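Local structure of Rho-related gtp-binding protein RHOD (2J1L) at residues 37-42 / 198-203. The protein is a small GTP-binding protein of the Rho branch of the Ras family, and binds guanosine-5'-diphosphate in its nucleotide pocket. Sequence-based numbering, arbitrary orientation.
Sequences VVLVGD and AVFQEA
F200 reaches from helix 196-209 to V37 and L39, two alternate residues on one face of strand 34-41. CE1 of F200 lies 4.2 Å from CG1 of V37, and it also lies 4.4 Å from CD2 of L39, which is equally close to the neighbouring ring atom CZ and so meets the CE1-CZ side of the ring. Both methyls approach the ring obliquely. The CB of V37 is directed at the helix, and with CG1 anti to the backbone N (chi1 -170°) this branch is the one that reaches the phenyl ring. The CB of L39 points neither at the helix nor away from it, and the side chain comes nearer through its end, where CD2 makes the touch. One helical turn beyond F200, A203 brings its CB to 4.5 Å from CG1 of V37. These residues form part of the core of the Ras-like G-domain, in which the C-terminal helix lies over a mixed sheet; strand 34-41 is central in it, hydrogen-bonded to strands 80-88 and 106-114. F200 also stacks on F54 of helix 47-55 and touches L84 and I86, while V37 and L39 pack against L110. Beyond L39 the strand runs into G41 and D42, at the start of the P-loop, where D42 contacts guanosine-5'-diphosphate and its carboxylate oxygens accept hydrogen bonds from N123 and W128.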
ATOM      1  N   VAL A  37       1.223   7.999  -7.934  1.00 61.89           N
ATOM      2  CA  VAL A  37       1.049   6.884  -7.002  1.00 62.09           C
ATOM      3  C   VAL A  37      -0.431   6.778  -6.708  1.00 62.28           C
ATOM      4  O   VAL A  37      -1.037   7.766  -6.299  1.00 63.41           O
ATOM      5  CB  VAL A  37       1.839   7.105  -5.703  1.00 61.88           C
ATOM      6  CG1 VAL A  37       1.841   5.848  -4.858  1.00 62.03           C
ATOM      7  CG2 VAL A  37       3.263   7.488  -6.028  1.00 61.62           C
ATOM      8  N   VAL A  38      -1.033   5.617  -6.980  1.00 62.14           N
ATOM      9  CA  VAL A  38      -2.455   5.408  -6.680  1.00 61.51           C
ATOM     10  C   VAL A  38      -2.593   4.442  -5.527  1.00 61.68           C
ATOM     11  O   VAL A  38      -2.045   3.346  -5.567  1.00 61.17           O
ATOM     12  CB  VAL A  38      -3.243   4.885  -7.897  1.00 61.64           C
ATOM     13  CG1 VAL A  38      -4.697   4.632  -7.519  1.00 60.25           C
ATOM     14  CG2 VAL A  38      -3.147   5.885  -9.060  1.00 60.35           C
ATOM     15  N   LEU A  39      -3.293   4.867  -4.477  1.00 62.10           N
ATOM     16  CA  LEU A  39      -3.554   3.982  -3.342  1.00 62.61           C
ATOM     17  C   LEU A  39      -4.874   3.239  -3.569  1.00 63.11           C
ATOM     18  O   LEU A  39      -5.909   3.853  -3.869  1.00 63.75           O
ATOM     19  CB  LEU A  39      -3.617   4.759  -2.032  1.00 62.67           C
ATOM     20  CG  LEU A  39      -2.435   5.640  -1.598  1.00 62.76           C
ATOM     21  CD1 LEU A  39      -2.644   6.102  -0.165  1.00 63.92           C
ATOM     22  CD2 LEU A  39      -1.131   4.923  -1.717  1.00 63.84           C
ATOM     23  N   VAL A  40      -4.834   1.920  -3.410  1.00 63.18           N
ATOM     24  CA  VAL A  40      -5.985   1.059  -3.678  1.00 62.78           C
ATOM     25  C   VAL A  40      -6.124   0.056  -2.531  1.00 61.90           C
ATOM     26  O   VAL A  40      -5.157  -0.363  -1.940  1.00 62.31           O
ATOM     27  CB  VAL A  40      -5.793   0.404  -5.077  1.00 63.22           C
ATOM     28  CG1 VAL A  40      -6.692  -0.773  -5.292  1.00 63.25           C
ATOM     29  CG2 VAL A  40      -6.031   1.458  -6.171  1.00 63.60           C
ATOM     30  N   GLY A  41      -7.335  -0.298  -2.161  1.00 61.81           N
ATOM     31  CA  GLY A  41      -7.507  -1.207  -1.024  1.00 61.05           C
ATOM     32  C   GLY A  41      -8.805  -0.951  -0.317  1.00 60.71           C
ATOM     33  O   GLY A  41      -9.465   0.066  -0.544  1.00 59.79           O
ATOM     34  N   ASP A  42      -9.176  -1.895   0.538  1.00 60.80           N
ATOM     35  CA  ASP A  42     -10.440  -1.793   1.277  1.00 60.85           C
ATOM     36  C   ASP A  42     -10.498  -0.516   2.106  1.00 60.92           C
ATOM     37  O   ASP A  42      -9.463   0.005   2.557  1.00 61.05           O
ATOM     38  CB  ASP A  42     -10.620  -2.995   2.208  1.00 60.63           C
ATOM     39  CG  ASP A  42     -10.993  -4.282   1.466  1.00 61.46           C
ATOM     40  OD1 ASP A  42     -10.893  -4.324   0.205  1.00 62.86           O
ATOM     41  OD2 ASP A  42     -11.376  -5.264   2.162  1.00 59.40           O
ATOM     42  N   ALA A 198       9.856   5.001   3.283  1.00 63.26           N
ATOM     43  CA  ALA A 198      10.436   3.932   2.487  1.00 62.73           C
ATOM     44  C   ALA A 198       9.403   3.429   1.497  1.00 61.84           C
ATOM     45  O   ALA A 198       9.727   3.229   0.338  1.00 62.23           O
ATOM     46  CB  ALA A 198      10.945   2.784   3.359  1.00 62.78           C
ATOM     47  N   VAL A 199       8.156   3.270   1.921  1.00 60.60           N
ATOM     48  CA  VAL A 199       7.138   2.826   0.979  1.00 60.11           C
ATOM     49  C   VAL A 199       7.079   3.740  -0.240  1.00 59.97           C
ATOM     50  O   VAL A 199       7.051   3.271  -1.369  1.00 60.25           O
ATOM     51  CB  VAL A 199       5.723   2.724   1.595  1.00 60.06           C
ATOM     52  CG1 VAL A 199       4.743   2.289   0.544  1.00 57.60           C
ATOM     53  CG2 VAL A 199       5.706   1.753   2.789  1.00 59.41           C
ATOM     54  N   PHE A 200       7.066   5.040  -0.029  1.00 59.97           N
ATOM     55  CA  PHE A 200       6.881   5.938  -1.152  1.00 60.49           C
ATOM     56  C   PHE A 200       8.164   6.141  -1.955  1.00 60.94           C
ATOM     57  O   PHE A 200       8.103   6.532  -3.105  1.00 60.97           O
ATOM     58  CB  PHE A 200       6.291   7.261  -0.695  1.00 60.13           C
ATOM     59  CG  PHE A 200       4.854   7.151  -0.296  1.00 61.15           C
ATOM     60  CD1 PHE A 200       3.841   7.228  -1.254  1.00 60.87           C
ATOM     61  CD2 PHE A 200       4.494   6.943   1.030  1.00 61.71           C
ATOM     62  CE1 PHE A 200       2.538   7.117  -0.900  1.00 59.15           C
ATOM     63  CE2 PHE A 200       3.163   6.838   1.378  1.00 61.27           C
ATOM     64  CZ  PHE A 200       2.193   6.909   0.408  1.00 60.12           C
ATOM     65  N   GLN A 201       9.312   5.867  -1.355  1.00 61.58           N
ATOM     66  CA  GLN A 201      10.572   5.885  -2.079  1.00 62.29           C
ATOM     67  C   GLN A 201      10.720   4.675  -2.988  1.00 62.26           C
ATOM     68  O   GLN A 201      11.186   4.805  -4.116  1.00 61.92           O
ATOM     69  CB  GLN A 201      11.754   5.917  -1.106  1.00 63.01           C
ATOM     70  CG  GLN A 201      12.160   7.307  -0.709  1.00 64.32           C
ATOM     71  CD  GLN A 201      13.362   7.303   0.175  1.00 65.52           C
ATOM     72  OE1 GLN A 201      14.450   7.679  -0.258  1.00 69.59           O
ATOM     73  NE2 GLN A 201      13.191   6.870   1.420  1.00 64.19           N
ATOM     74  N   GLU A 202      10.371   3.498  -2.484  1.00 62.52           N
ATOM     75  CA  GLU A 202      10.297   2.309  -3.328  1.00 63.01           C
ATOM     76  C   GLU A 202       9.315   2.533  -4.457  1.00 62.43           C
ATOM     77  O   GLU A 202       9.614   2.272  -5.612  1.00 62.66           O
ATOM     78  CB  GLU A 202       9.846   1.095  -2.536  1.00 63.56           C
ATOM     79  CG  GLU A 202      10.995   0.151  -2.213  1.00 66.77           C
ATOM     80  CD  GLU A 202      11.582  -0.492  -3.467  1.00 69.83           C
ATOM     81  OE1 GLU A 202      10.937  -1.404  -4.044  1.00 71.07           O
ATOM     82  OE2 GLU A 202      12.693  -0.072  -3.871  1.00 73.34           O
ATOM     83  N   ALA A 203       8.136   3.023  -4.102  1.00 62.02           N
ATOM     84  CA  ALA A 203       7.125   3.393  -5.076  1.00 61.47           C
ATOM     85  C   ALA A 203       7.757   4.220  -6.220  1.00 61.50           C
ATOM     86  O   ALA A 203       7.677   3.846  -7.395  1.00 61.98           O
ATOM     87  CB  ALA A 203       6.009   4.168  -4.378  1.00 60.62           C
TER